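Local coordinates for protein nitrate reductase (Ulva prolifera, PDB 5YLY) that probably reduces nitrate to nitrite at the expense of NADH, opening nitrate assimilation, with FAD bound in its cytochrome b5 reductase domain, at residues Glu161-Ile165 against Leu191-Arg195; Met181-Leu185 against His219-Ile225; Ile142-His146 against Thr288-Phe292; Ile243-Cys248 against Asn277-Met281. The contacts are given in a common frame with arbitrary orientation. Residue numbers count along the deposited sequence, not the author numbering.

Contact 1: Glu161-Ile165 against Leu191-Arg195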
loop_
_atom_site.group_PDB
_atom_site.type_symbol
_atom_site.label_atom_id
_atom_site.label_comp_id
_atom_site.label_asym_id
_atom_site.label_seq_id
_atom_site.Cartn_x
_atom_site.Cartn_y
_atom_site.Cartn_z
ATOM N N GLU A 161 17.468 12.343 6.089
ATOM C CA GLU A 161 16.745 13.244 5.201
ATOM C C GLU A 161 16.571 12.487 3.892
ATOM O O GLU A 161 17.330 11.559 3.584
ATOM C CB GLU A 161 17.519 14.556 4.955
ATOM C CG GLU A 161 17.411 15.564 6.089
ATOM C CD GLU A 161 18.285 16.790 5.899
ATOM O OE1 GLU A 161 19.518 16.628 5.738
ATOM O OE2 GLU A 161 17.735 17.915 5.906
ATOM N N VAL A 162 15.545 12.855 3.140
ATOM C CA VAL A 162 15.241 12.184 1.885
ATOM C C VAL A 162 14.694 13.243 0.930
ATOM O O VAL A 162 13.979 14.149 1.364
ATOM C CB VAL A 162 14.311 10.946 2.100
ATOM C CG1 VAL A 162 12.953 11.336 2.710
ATOM C CG2 VAL A 162 14.131 10.135 0.817
ATOM N N LYS A 163 15.084 13.158 -0.338
ATOM C CA LYS A 163 14.656 14.090 -1.386
ATOM C C LYS A 163 13.862 13.390 -2.489
ATOM O O LYS A 163 13.058 14.039 -3.185
ATOM C CB LYS A 163 15.889 14.727 -2.044
ATOM C CG LYS A 163 16.777 15.531 -1.095
ATOM C CD LYS A 163 17.874 16.290 -1.852
ATOM C CE LYS A 163 17.458 17.691 -2.265
ATOM N NZ LYS A 163 18.443 18.320 -3.189
ATOM N N ARG A 164 14.152 12.085 -2.688
ATOM C CA ARG A 164 13.546 11.269 -3.741
ATOM C C ARG A 164 13.202 9.875 -3.238
ATOM O O ARG A 164 14.006 9.250 -2.528
ATOM C CB ARG A 164 14.477 11.185 -4.954
ATOM C CG ARG A 164 14.831 12.549 -5.578
ATOM C CD ARG A 164 15.650 12.448 -6.851
ATOM N NE ARG A 164 16.699 11.439 -6.747
ATOM C CZ ARG A 164 17.496 11.070 -7.744
ATOM N NH1 ARG A 164 18.400 10.126 -7.558
ATOM N NH2 ARG A 164 17.400 11.655 -8.933
ATOM N N ILE A 165 11.991 9.398 -3.576
ATOM C CA ILE A 165 11.586 8.064 -3.130
ATOM C C ILE A 165 11.098 7.265 -4.306
ATOM O O ILE A 165 10.104 7.651 -4.936
ATOM C CB ILE A 165 10.488 8.093 -2.006
ATOM C CG1 ILE A 165 10.949 8.915 -0.765
ATOM C CG2 ILE A 165 10.077 6.653 -1.618
ATOM C CD1 ILE A 165 9.895 9.057 0.374
ATOM N N LEU A 191 8.561 18.901 -0.696
ATOM C CA LEU A 191 8.992 18.914 -2.114
ATOM C C LEU A 191 9.619 17.589 -2.559
ATOM O O LEU A 191 10.189 17.516 -3.643
ATOM C CB LEU A 191 9.928 20.102 -2.416
ATOM C CG LEU A 191 9.323 21.521 -2.262
ATOM C CD1 LEU A 191 10.396 22.580 -2.438
ATOM C CD2 LEU A 191 8.166 21.738 -3.238
ATOM N N THR A 192 9.474 16.534 -1.741
ATOM C CA THR A 192 9.997 15.206 -2.068
ATOM C C THR A 192 9.381 14.711 -3.385
ATOM O O THR A 192 8.189 14.932 -3.626
ATOM C CB THR A 192 9.707 14.220 -0.902
ATOM O OG1 THR A 192 10.227 14.797 0.292
ATOM C CG2 THR A 192 10.348 12.834 -1.126
ATOM N N GLU A 193 10.206 14.139 -4.264
ATOM C CA GLU A 193 9.777 13.593 -5.553
ATOM C C GLU A 193 9.566 12.078 -5.401
ATOM O O GLU A 193 10.220 11.421 -4.572
ATOM C CB GLU A 193 10.817 13.827 -6.658
ATOM C CG GLU A 193 11.181 15.265 -6.943
ATOM C CD GLU A 193 12.293 15.347 -7.969
ATOM O OE1 GLU A 193 13.482 15.315 -7.580
ATOM O OE2 GLU A 193 11.971 15.394 -9.176
ATOM N N ILE A 194 8.690 11.531 -6.231
ATOM C CA ILE A 194 8.335 10.110 -6.152
ATOM C C ILE A 194 8.329 9.474 -7.526
ATOM O O ILE A 194 7.875 10.087 -8.485
ATOM C CB ILE A 194 6.901 9.961 -5.517
ATOM C CG1 ILE A 194 6.832 10.489 -4.056
ATOM C CG2 ILE A 194 6.362 8.517 -5.604
ATOM C CD1 ILE A 194 5.331 10.793 -3.637
ATOM N N ARG A 195 8.761 8.209 -7.598
ATOM C CA ARG A 195 8.604 7.401 -8.800
ATOM C C ARG A 195 7.959 6.104 -8.378
ATOM O O ARG A 195 8.485 5.430 -7.495
ATOM C CB ARG A 195 9.957 7.109 -9.503
ATOM C CG ARG A 195 10.582 8.353 -10.143
ATOM C CD ARG A 195 9.753 8.907 -11.290
ATOM N NE ARG A 195 10.383 10.090 -11.888
ATOM C CZ ARG A 195 10.206 11.347 -11.473
ATOM N NH1 ARG A 195 9.425 11.610 -10.423
ATOM N NH2 ARG A 195 10.840 12.346 -12.080
HETATM O O HOH W 1 12.382 16.485 0.368
HETATM O O HOH W 2 14.250 15.951 -4.825
#
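The way a beta-alpha-beta unit brings its two strands side by side is illustrated by Glu161-Ile165 and Leu191-Arg195, which run parallel in register, Arg164 beside Glu193 (CA-CA 4.8 Å) and Ile165 beside Ile194 (4.9 Å). Backbone hydrogen bonds carry the pairing. Glu193 N donates to Lys163 O at 3.1 Å, Ile165 N to Glu193 O at 2.9 Å, and Arg195 N to Ile165 O at 3.0 Å, so that Ile165 bonds to the two residues flanking Ile194, the regular parallel pattern. The same carbonyls accept CA-H...O contacts: Thr192 CA lies 3.5 Å from Lys163 O, Arg164 CA 3.4 Å from Glu193 O, and Ile194 CA 3.3 Å from Ile165 O.

Water extends the pairing. One molecule links Val162 O (3.0 Å) to Thr192 OG1 (2.7 Å), another links Lys163 O (2.8 Å) to Glu193 OE1 (2.9 Å). Between side chains, Ile165 CG1 packs on Thr192 CG2 at 4.0 Å on one face; on the other, Arg164 CD approaches Glu193 OE1 at 3.7 Å, while the Arg164 NE hydrogen bond goes to Thr259 and Thr192 OG1 bonds to Asp190.

Helix 174-185, the crossover between these strands, covers Ile165 and Ile194 through Ile184. Strand 259-264 flanks Ile165 within the sheet, and strand 223-229 continues it beyond Ile194.

Contact 2: Met181-Leu185 against His219-Ile225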
loop_
_atom_site.group_PDB
_atom_site.type_symbol
_atom_site.label_atom_id
_atom_site.label_comp_id
_atom_site.label_asym_id
_atom_site.label_seq_id
_atom_site.Cartn_x
_atom_site.Cartn_y
_atom_site.Cartn_z
ATOM N N MET A 181 2.523 8.270 -0.734
ATOM C CA MET A 181 2.330 9.223 -1.843
ATOM C C MET A 181 1.386 10.341 -1.411
ATOM O O MET A 181 1.691 11.503 -1.602
ATOM C CB MET A 181 1.710 8.504 -3.071
ATOM C CG MET A 181 2.660 7.519 -3.703
ATOM S SD MET A 181 1.761 6.553 -4.967
ATOM C CE MET A 181 1.660 7.824 -6.259
ATOM N N LYS A 182 0.257 9.995 -0.802
ATOM C CA LYS A 182 -0.670 11.043 -0.350
ATOM C C LYS A 182 -0.074 11.940 0.742
ATOM O O LYS A 182 -0.253 13.169 0.703
ATOM C CB LYS A 182 -1.958 10.422 0.140
ATOM C CG LYS A 182 -2.815 9.892 -1.015
ATOM C CD LYS A 182 -3.964 9.075 -0.447
ATOM C CE LYS A 182 -5.030 9.935 0.158
ATOM N NZ LYS A 182 -6.042 9.094 0.837
ATOM N N ALA A 183 0.649 11.342 1.694
ATOM C CA ALA A 183 1.253 12.116 2.798
ATOM C C ALA A 183 2.240 13.159 2.257
ATOM O O ALA A 183 2.301 14.280 2.767
ATOM C CB ALA A 183 1.972 11.181 3.754
ATOM N N ILE A 184 2.949 12.812 1.173
ATOM C CA ILE A 184 3.935 13.695 0.546
ATOM C C ILE A 184 3.270 14.734 -0.362
ATOM O O ILE A 184 3.611 15.913 -0.309
ATOM C CB ILE A 184 4.979 12.841 -0.254
ATOM C CG1 ILE A 184 5.876 12.032 0.721
ATOM C CG2 ILE A 184 5.850 13.726 -1.165
ATOM C CD1 ILE A 184 6.781 11.023 -0.012
ATOM N N LEU A 185 2.395 14.276 -1.230
ATOM C CA LEU A 185 1.821 15.153 -2.252
ATOM C C LEU A 185 0.769 16.110 -1.725
ATOM O O LEU A 185 0.611 17.204 -2.272
ATOM C CB LEU A 185 1.288 14.296 -3.436
ATOM C CG LEU A 185 2.358 13.455 -4.187
ATOM C CD1 LEU A 185 1.721 12.514 -5.165
ATOM C CD2 LEU A 185 3.409 14.330 -4.876
ATOM N N HIS A 219 0.011 16.438 -9.740
ATOM C CA HIS A 219 1.356 16.804 -9.230
ATOM C C HIS A 219 2.355 16.340 -10.319
ATOM O O HIS A 219 3.243 15.522 -10.035
ATOM C CB HIS A 219 1.623 16.116 -7.869
ATOM C CG HIS A 219 0.543 16.339 -6.870
ATOM N ND1 HIS A 219 0.588 17.403 -5.981
ATOM C CD2 HIS A 219 -0.574 15.618 -6.633
ATOM C CE1 HIS A 219 -0.495 17.297 -5.238
ATOM N NE2 HIS A 219 -1.238 16.257 -5.613
ATOM N N PRO A 220 2.237 16.860 -11.570
ATOM C CA PRO A 220 3.040 16.317 -12.679
ATOM C C PRO A 220 4.545 16.447 -12.546
ATOM O O PRO A 220 5.256 15.638 -13.126
ATOM C CB PRO A 220 2.519 17.094 -13.902
ATOM C CG PRO A 220 1.978 18.362 -13.328
ATOM C CD PRO A 220 1.283 17.866 -12.098
ATOM N N ASP A 221 5.026 17.451 -11.791
ATOM C CA ASP A 221 6.473 17.592 -11.681
ATOM C C ASP A 221 7.032 16.892 -10.458
ATOM O O ASP A 221 8.240 16.954 -10.248
ATOM C CB ASP A 221 6.868 19.078 -11.673
ATOM C CG ASP A 221 6.642 19.802 -12.977
ATOM O OD1 ASP A 221 6.318 19.139 -13.975
ATOM O OD2 ASP A 221 6.843 21.020 -13.014
ATOM N N ARG A 222 6.171 16.262 -9.632
ATOM C CA ARG A 222 6.611 15.623 -8.386
ATOM C C ARG A 222 6.468 14.104 -8.398
ATOM O O ARG A 222 7.090 13.438 -7.588
ATOM C CB ARG A 222 5.905 16.241 -7.144
ATOM C CG ARG A 222 6.540 17.590 -6.762
ATOM C CD ARG A 222 6.819 17.700 -5.279
ATOM N NE ARG A 222 5.609 18.149 -4.578
ATOM C CZ ARG A 222 5.171 17.590 -3.475
ATOM N NH1 ARG A 222 5.881 16.642 -2.884
ATOM N NH2 ARG A 222 4.034 18.005 -2.919
ATOM N N VAL A 223 5.690 13.562 -9.320
ATOM C CA VAL A 223 5.493 12.105 -9.356
ATOM C C VAL A 223 5.342 11.599 -10.779
ATOM O O VAL A 223 4.822 12.316 -11.652
ATOM C CB VAL A 223 4.279 11.708 -8.435
ATOM C CG1 VAL A 223 2.951 12.266 -8.956
ATOM C CG2 VAL A 223 4.184 10.186 -8.235
ATOM N N LYS A 224 5.831 10.374 -11.014
ATOM C CA LYS A 224 5.593 9.613 -12.246
ATOM C C LYS A 224 5.181 8.220 -11.835
ATOM O O LYS A 224 5.683 7.684 -10.828
ATOM C CB LYS A 224 6.809 9.550 -13.159
ATOM C CG LYS A 224 7.116 10.888 -13.821
ATOM C CD LYS A 224 8.227 10.738 -14.882
ATOM C CE LYS A 224 8.698 12.089 -15.366
ATOM N NZ LYS A 224 7.606 12.846 -16.035
ATOM N N ILE A 225 4.252 7.632 -12.600
ATOM C CA ILE A 225 3.786 6.280 -12.315
ATOM C C ILE A 225 3.942 5.438 -13.574
ATOM O O ILE A 225 3.562 5.884 -14.667
ATOM C CB ILE A 225 2.333 6.284 -11.770
ATOM C CG1 ILE A 225 2.208 7.105 -10.441
ATOM C CG2 ILE A 225 1.818 4.843 -11.552
ATOM C CD1 ILE A 225 0.876 7.554 -10.139
#
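Rotamers can decide how a helix end meets a strand that is not its immediate neighbour, and Met181-Leu185 against His219-Ile225 is a good case. The short helical and strand axes come no closer than 12.0 Å and run at 152°, roughly antiparallel, so side chains from both segments fill the gap. Met181 is m,t,p, and the turn at chi3 (75°) brings its CE to both Val223 CG2 and Ile225 CD1, each at 4.0 Å. Leu185 (m,t) does most: CB sits over the face of the His219 ring in a CH-pi contact, 3.8 Å from the centroid and 6° off the normal, CD1 packs on Val223 CG1 at 4.0 Å, and CD2 on Arg222 CB at 3.9 Å. His219, with chi1 m and chi2 -92°, brings its CE1 to 3.2 Å from Leu185 O.

Arg222 departs from the standard wells at chi2 (-133°) and brings its guanidinium to the C-terminal end of the helix. There NH2 makes a weak hydrogen bond to Ile184 O at 3.4 Å, and NH1 hydrogen bonds to Thr192 O. A turn closed by Arg222 N to His219 O at 3.0 Å and Val223 N to His219 O at 3.2 Å precedes the strand.

Strand 193-200 lies between strands 164-170 and 223-229, its Ile194 meeting both Ile184 and Val223. Leu212 of helix 209-218 packs against Met181 and Ile225, so two helices share this face of the NAD-binding domain's parallel sheet.

Contact 3: Ile142-His146 against Thr288-Phe292; sequences IGHFH and TSIEF
This is a side-chain contact between the C-terminal strand of the NAD-binding half and the start of strand 145-149, just beyond the FAD-binding sheet; no backbone pairing joins the two segments, Phe145 CA and Ile290 CA lying 8.1 Å apart. Segment 142-146 turns at Gly143 (phi/psi 134/157) and His144 (-105/-21) before extending from Phe145; Ser289-Glu291 is extended. Phe145 (chi1 t, chi2 85°) points toward Ile290 (m,t), its CD1 4.1 Å from Ile290 CG2, and its CD2 meets Phe292 CE1 at 3.8 Å, ring centroids 5.7 Å apart and planes at 87°. The two-lobed design, antiparallel FAD-binding sheet beside parallel NAD-binding sheet, is that of the cytochrome b5 reductase fold, and here the chain's terminus returns to the flavin: the Phe292 side chain (chi1 m) lies about 5 Å from FAD. His144 (chi1 p, chi2 94°) carries CE1 to 3.8 Å from Ile290 CG2 and NE2 to 3.0 Å from Glu291 O, while its ND1 hydrogen bonds to Asn155.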
loop_
_atom_site.group_PDB
_atom_site.type_symbol
_atom_site.label_atom_id
_atom_site.label_comp_id
_atom_site.label_asym_id
_atom_site.label_seq_id
_atom_site.Cartn_x
_atom_site.Cartn_y
_atom_site.Cartn_z
ATOM N N ILE A 142 1.773 -0.782 13.241
ATOM C CA ILE A 142 2.776 -1.803 12.999
ATOM C C ILE A 142 3.758 -1.274 11.978
ATOM O O ILE A 142 3.355 -0.751 10.936
ATOM C CB ILE A 142 2.143 -3.130 12.455
ATOM C CG1 ILE A 142 0.853 -3.557 13.233
ATOM C CG2 ILE A 142 3.200 -4.256 12.407
ATOM C CD1 ILE A 142 1.020 -3.985 14.729
ATOM N N GLY A 143 5.042 -1.529 12.220
ATOM C CA GLY A 143 6.022 -1.159 11.217
ATOM C C GLY A 143 7.226 -0.465 11.775
ATOM O O GLY A 143 7.155 0.140 12.838
ATOM N N HIS A 144 8.313 -0.543 11.028
ATOM C CA HIS A 144 9.645 -0.041 11.378
ATOM C C HIS A 144 9.996 1.250 10.628
ATOM O O HIS A 144 10.922 1.958 11.024
ATOM C CB HIS A 144 10.670 -1.143 11.042
ATOM C CG HIS A 144 10.522 -1.645 9.634
ATOM N ND1 HIS A 144 11.279 -1.115 8.594
ATOM C CD2 HIS A 144 9.639 -2.539 9.122
ATOM C CE1 HIS A 144 10.858 -1.720 7.498
ATOM N NE2 HIS A 144 9.869 -2.586 7.763
ATOM N N PHE A 145 9.323 1.501 9.504
ATOM C CA PHE A 145 9.559 2.679 8.677
ATOM C C PHE A 145 8.521 3.773 9.010
ATOM O O PHE A 145 7.306 3.521 9.018
ATOM C CB PHE A 145 9.514 2.315 7.180
ATOM C CG PHE A 145 9.665 3.493 6.244
ATOM C CD1 PHE A 145 10.923 3.965 5.892
ATOM C CD2 PHE A 145 8.547 4.101 5.679
ATOM C CE1 PHE A 145 11.056 5.044 5.009
ATOM C CE2 PHE A 145 8.683 5.169 4.787
ATOM C CZ PHE A 145 9.939 5.650 4.484
ATOM N N HIS A 146 9.015 4.990 9.234
ATOM C CA HIS A 146 8.164 6.119 9.579
ATOM C C HIS A 146 8.612 7.356 8.803
ATOM O O HIS A 146 9.697 7.864 9.039
ATOM C CB HIS A 146 8.252 6.368 11.104
ATOM C CG HIS A 146 7.413 7.488 11.652
ATOM N ND1 HIS A 146 6.398 8.083 10.916
ATOM C CD2 HIS A 146 7.405 8.010 12.898
ATOM C CE1 HIS A 146 5.850 8.977 11.719
ATOM N NE2 HIS A 146 6.416 8.965 12.921
ATOM N N THR A 288 19.107 1.468 1.935
ATOM C CA THR A 288 18.490 2.427 0.994
ATOM C C THR A 288 17.347 1.791 0.191
ATOM O O THR A 288 16.667 2.487 -0.560
ATOM C CB THR A 288 19.508 3.131 0.100
ATOM O OG1 THR A 288 20.222 2.169 -0.668
ATOM C CG2 THR A 288 20.456 4.034 0.878
ATOM N N SER A 289 17.146 0.477 0.349
ATOM C CA SER A 289 16.056 -0.311 -0.239
ATOM C C SER A 289 15.343 -0.915 0.971
ATOM O O SER A 289 15.892 -1.822 1.615
ATOM C CB SER A 289 16.605 -1.414 -1.144
ATOM O OG SER A 289 16.851 -0.979 -2.469
ATOM N N ILE A 290 14.155 -0.385 1.312
ATOM C CA ILE A 290 13.416 -0.767 2.507
ATOM C C ILE A 290 12.118 -1.464 2.143
ATOM O O ILE A 290 11.348 -0.945 1.334
ATOM C CB ILE A 290 13.196 0.509 3.401
ATOM C CG1 ILE A 290 14.545 1.110 3.878
ATOM C CG2 ILE A 290 12.236 0.260 4.595
ATOM C CD1 ILE A 290 14.529 2.638 4.149
ATOM N N GLU A 291 11.843 -2.624 2.782
ATOM C CA GLU A 291 10.596 -3.325 2.521
ATOM C C GLU A 291 9.571 -2.979 3.576
ATOM O O GLU A 291 9.919 -2.871 4.757
ATOM C CB GLU A 291 10.799 -4.842 2.566
ATOM C CG GLU A 291 11.586 -5.402 1.407
ATOM C CD GLU A 291 11.748 -6.906 1.441
ATOM O OE1 GLU A 291 11.067 -7.591 2.240
ATOM O OE2 GLU A 291 12.560 -7.400 0.638
ATOM N N PHE A 292 8.298 -2.881 3.168
ATOM C CA PHE A 292 7.205 -2.714 4.114
ATOM C C PHE A 292 6.831 -4.124 4.605
ATOM O O PHE A 292 7.042 -5.103 3.850
ATOM C CB PHE A 292 6.001 -2.060 3.447
ATOM C CG PHE A 292 6.109 -0.570 3.252
ATOM C CD1 PHE A 292 5.965 0.296 4.324
ATOM C CD2 PHE A 292 6.239 -0.027 1.980
ATOM C CE1 PHE A 292 6.000 1.670 4.139
ATOM C CE2 PHE A 292 6.272 1.354 1.796
ATOM C CZ PHE A 292 6.155 2.189 2.877
ATOM O OXT PHE A 292 6.332 -4.254 5.737
#

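Contact 4: Ile243-Cys248 against Asn277-Met281; sequences IDLDMC and NLEKM
Two helix ends meet here: the N terminus of helix 245-251, with Ile243 and Asp244 leading in, and the C terminus of helix 267-280. Asp244 (phi/psi -132/177, chi1 p) is the N-cap, its OD1 accepting from Met247 N at 3.0 Å; Leu245-Cys248 are helical. Asn277, the first residue of the second segment, is helical and comes closest, its CA 5.1 Å from Leu245 CA. With chi1 m and chi2 -49°, it brings ND2 to 3.6 Å from Asp244 CA, OD1 to 3.3 Å from Leu245 CB, and CB to 3.9 Å from Cys248 SG; its ND2 hydrogen bonds back to Ala273 O. The CA-to-CB bond of Leu278 points away from the first segment, and its side chain packs on Ser261 and Leu263 of strand 259-264. One helical turn after Asn277, Lys280 (m,t,t,t) lays CB 3.9 Å from Leu245 CD1. Met281 leaves the helix at phi/psi -86/5 and, in rotamer m,t,p, sets CG 4.0 Å from Leu245 CD1 (Leu245 t,p), SD 3.6 Å from Cys248 CB, and CE 3.5 Å from Cys248 O. No hydrogen bond crosses; this NAD-binding-half junction rests on close packing, Leu245, Cys248 and Met281 supplying apolar and sulphur contacts while the Asn277 amide, bonded within its own helix, fits against Asp244 and Leu245.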
loop_
_atom_site.group_PDB
_atom_site.type_symbol
_atom_site.label_atom_id
_atom_site.label_comp_id
_atom_site.label_asym_id
_atom_site.label_seq_id
_atom_site.Cartn_x
_atom_site.Cartn_y
_atom_site.Cartn_z
ATOM N N ILE A 243 9.369 -7.258 -13.697
ATOM C CA ILE A 243 10.244 -6.119 -13.458
ATOM C C ILE A 243 11.699 -6.586 -13.768
ATOM O O ILE A 243 12.111 -7.650 -13.310
ATOM C CB ILE A 243 10.070 -5.613 -12.007
ATOM C CG1 ILE A 243 8.632 -5.056 -11.778
ATOM C CG2 ILE A 243 11.120 -4.567 -11.657
ATOM C CD1 ILE A 243 8.243 -4.821 -10.351
ATOM N N ASP A 244 12.414 -5.836 -14.622
ATOM C CA ASP A 244 13.804 -6.107 -14.982
ATOM C C ASP A 244 14.613 -4.813 -14.865
ATOM O O ASP A 244 14.041 -3.768 -14.527
ATOM C CB ASP A 244 13.931 -6.786 -16.369
ATOM C CG ASP A 244 13.503 -5.992 -17.604
ATOM O OD1 ASP A 244 13.096 -4.818 -17.455
ATOM O OD2 ASP A 244 13.581 -6.544 -18.719
ATOM N N LEU A 245 15.934 -4.878 -15.089
ATOM C CA LEU A 245 16.800 -3.697 -14.969
ATOM C C LEU A 245 16.349 -2.547 -15.862
ATOM O O LEU A 245 16.296 -1.415 -15.392
ATOM C CB LEU A 245 18.284 -4.041 -15.233
ATOM C CG LEU A 245 19.289 -2.888 -15.039
ATOM C CD1 LEU A 245 19.274 -2.347 -13.611
ATOM C CD2 LEU A 245 20.697 -3.304 -15.451
ATOM N N ASP A 246 16.036 -2.839 -17.147
ATOM C CA ASP A 246 15.576 -1.842 -18.128
ATOM C C ASP A 246 14.321 -1.127 -17.633
ATOM O O ASP A 246 14.247 0.094 -17.704
ATOM C CB ASP A 246 15.287 -2.496 -19.490
ATOM C CG ASP A 246 15.860 -1.734 -20.664
ATOM O OD1 ASP A 246 15.449 -0.566 -20.871
ATOM O OD2 ASP A 246 16.759 -2.283 -21.345
ATOM N N MET A 247 13.349 -1.884 -17.109
ATOM C CA MET A 247 12.124 -1.303 -16.588
ATOM C C MET A 247 12.399 -0.413 -15.374
ATOM O O MET A 247 11.822 0.679 -15.277
ATOM C CB MET A 247 11.112 -2.385 -16.245
ATOM C CG MET A 247 9.707 -1.840 -16.053
ATOM S SD MET A 247 8.588 -3.165 -15.536
ATOM C CE MET A 247 8.753 -4.312 -16.909
ATOM N N CYS A 248 13.291 -0.871 -14.458
ATOM C CA CYS A 248 13.659 -0.078 -13.274
ATOM C C CYS A 248 14.378 1.205 -13.694
ATOM O O CYS A 248 14.133 2.249 -13.102
ATOM C CB CYS A 248 14.509 -0.901 -12.306
ATOM S SG CYS A 248 13.614 -2.254 -11.496
ATOM N N ASN A 277 17.940 -5.748 -9.197
ATOM C CA ASN A 277 17.934 -4.616 -10.119
ATOM C C ASN A 277 18.168 -3.278 -9.411
ATOM O O ASN A 277 18.902 -2.441 -9.939
ATOM C CB ASN A 277 16.661 -4.644 -10.968
ATOM C CG ASN A 277 16.699 -5.812 -11.939
ATOM O OD1 ASN A 277 17.690 -6.025 -12.637
ATOM N ND2 ASN A 277 15.686 -6.664 -11.925
ATOM N N LEU A 278 17.595 -3.080 -8.198
ATOM C CA LEU A 278 17.859 -1.857 -7.423
ATOM C C LEU A 278 19.338 -1.844 -6.990
ATOM O O LEU A 278 19.985 -0.789 -7.020
ATOM C CB LEU A 278 16.951 -1.756 -6.191
ATOM C CG LEU A 278 15.465 -1.557 -6.459
ATOM C CD1 LEU A 278 14.657 -1.817 -5.206
ATOM C CD2 LEU A 278 15.163 -0.140 -6.959
ATOM N N GLU A 279 19.879 -3.020 -6.613
ATOM C CA GLU A 279 21.277 -3.155 -6.209
ATOM C C GLU A 279 22.199 -2.710 -7.364
ATOM O O GLU A 279 23.198 -2.018 -7.127
ATOM C CB GLU A 279 21.586 -4.597 -5.790
ATOM C CG GLU A 279 22.576 -4.705 -4.635
ATOM C CD GLU A 279 21.987 -4.706 -3.231
ATOM O OE1 GLU A 279 22.756 -4.936 -2.270
ATOM O OE2 GLU A 279 20.762 -4.486 -3.087
ATOM N N LYS A 280 21.805 -3.034 -8.617
ATOM C CA LYS A 280 22.536 -2.625 -9.819
ATOM C C LYS A 280 22.413 -1.115 -10.045
ATOM O O LYS A 280 23.333 -0.515 -10.610
ATOM C CB LYS A 280 22.043 -3.407 -11.038
ATOM C CG LYS A 280 22.603 -4.823 -11.097
ATOM C CD LYS A 280 21.962 -5.616 -12.207
ATOM C CE LYS A 280 22.587 -6.979 -12.354
ATOM N NZ LYS A 280 21.843 -7.797 -13.347
ATOM N N MET A 281 21.300 -0.495 -9.564
ATOM C CA MET A 281 21.078 0.956 -9.685
ATOM C C MET A 281 21.714 1.771 -8.548
ATOM O O MET A 281 21.511 2.994 -8.474
ATOM C CB MET A 281 19.593 1.274 -9.840
ATOM C CG MET A 281 19.064 0.887 -11.193
ATOM S SD MET A 281 17.270 1.090 -11.267
ATOM C CE MET A 281 17.155 2.860 -11.539
#

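In the fold
Read from the N terminus, the chain opens contact 3 at Ile142-His146, at the edge of the FAD-binding half, and closes it only at the C terminus, so the other three contacts fall within its span. Contact 1 opens at Glu161-Ile165 and contact 2 at Met181-Leu185 before contact 1 closes at Leu191-Arg195; contact 2 then closes at His219-Ile225, so the two cross. They touch directly, Ile194 N lying 2.8 Å from Arg222 O: contact 1 pairs two strands of the sheet, and contact 2 ties the helix between them to the next strand, 223-229. Contact 4 follows in series, joining two later helices, and meets contact 3 where Leu278 CD1 packs 3.6 Å from Ser289 OG.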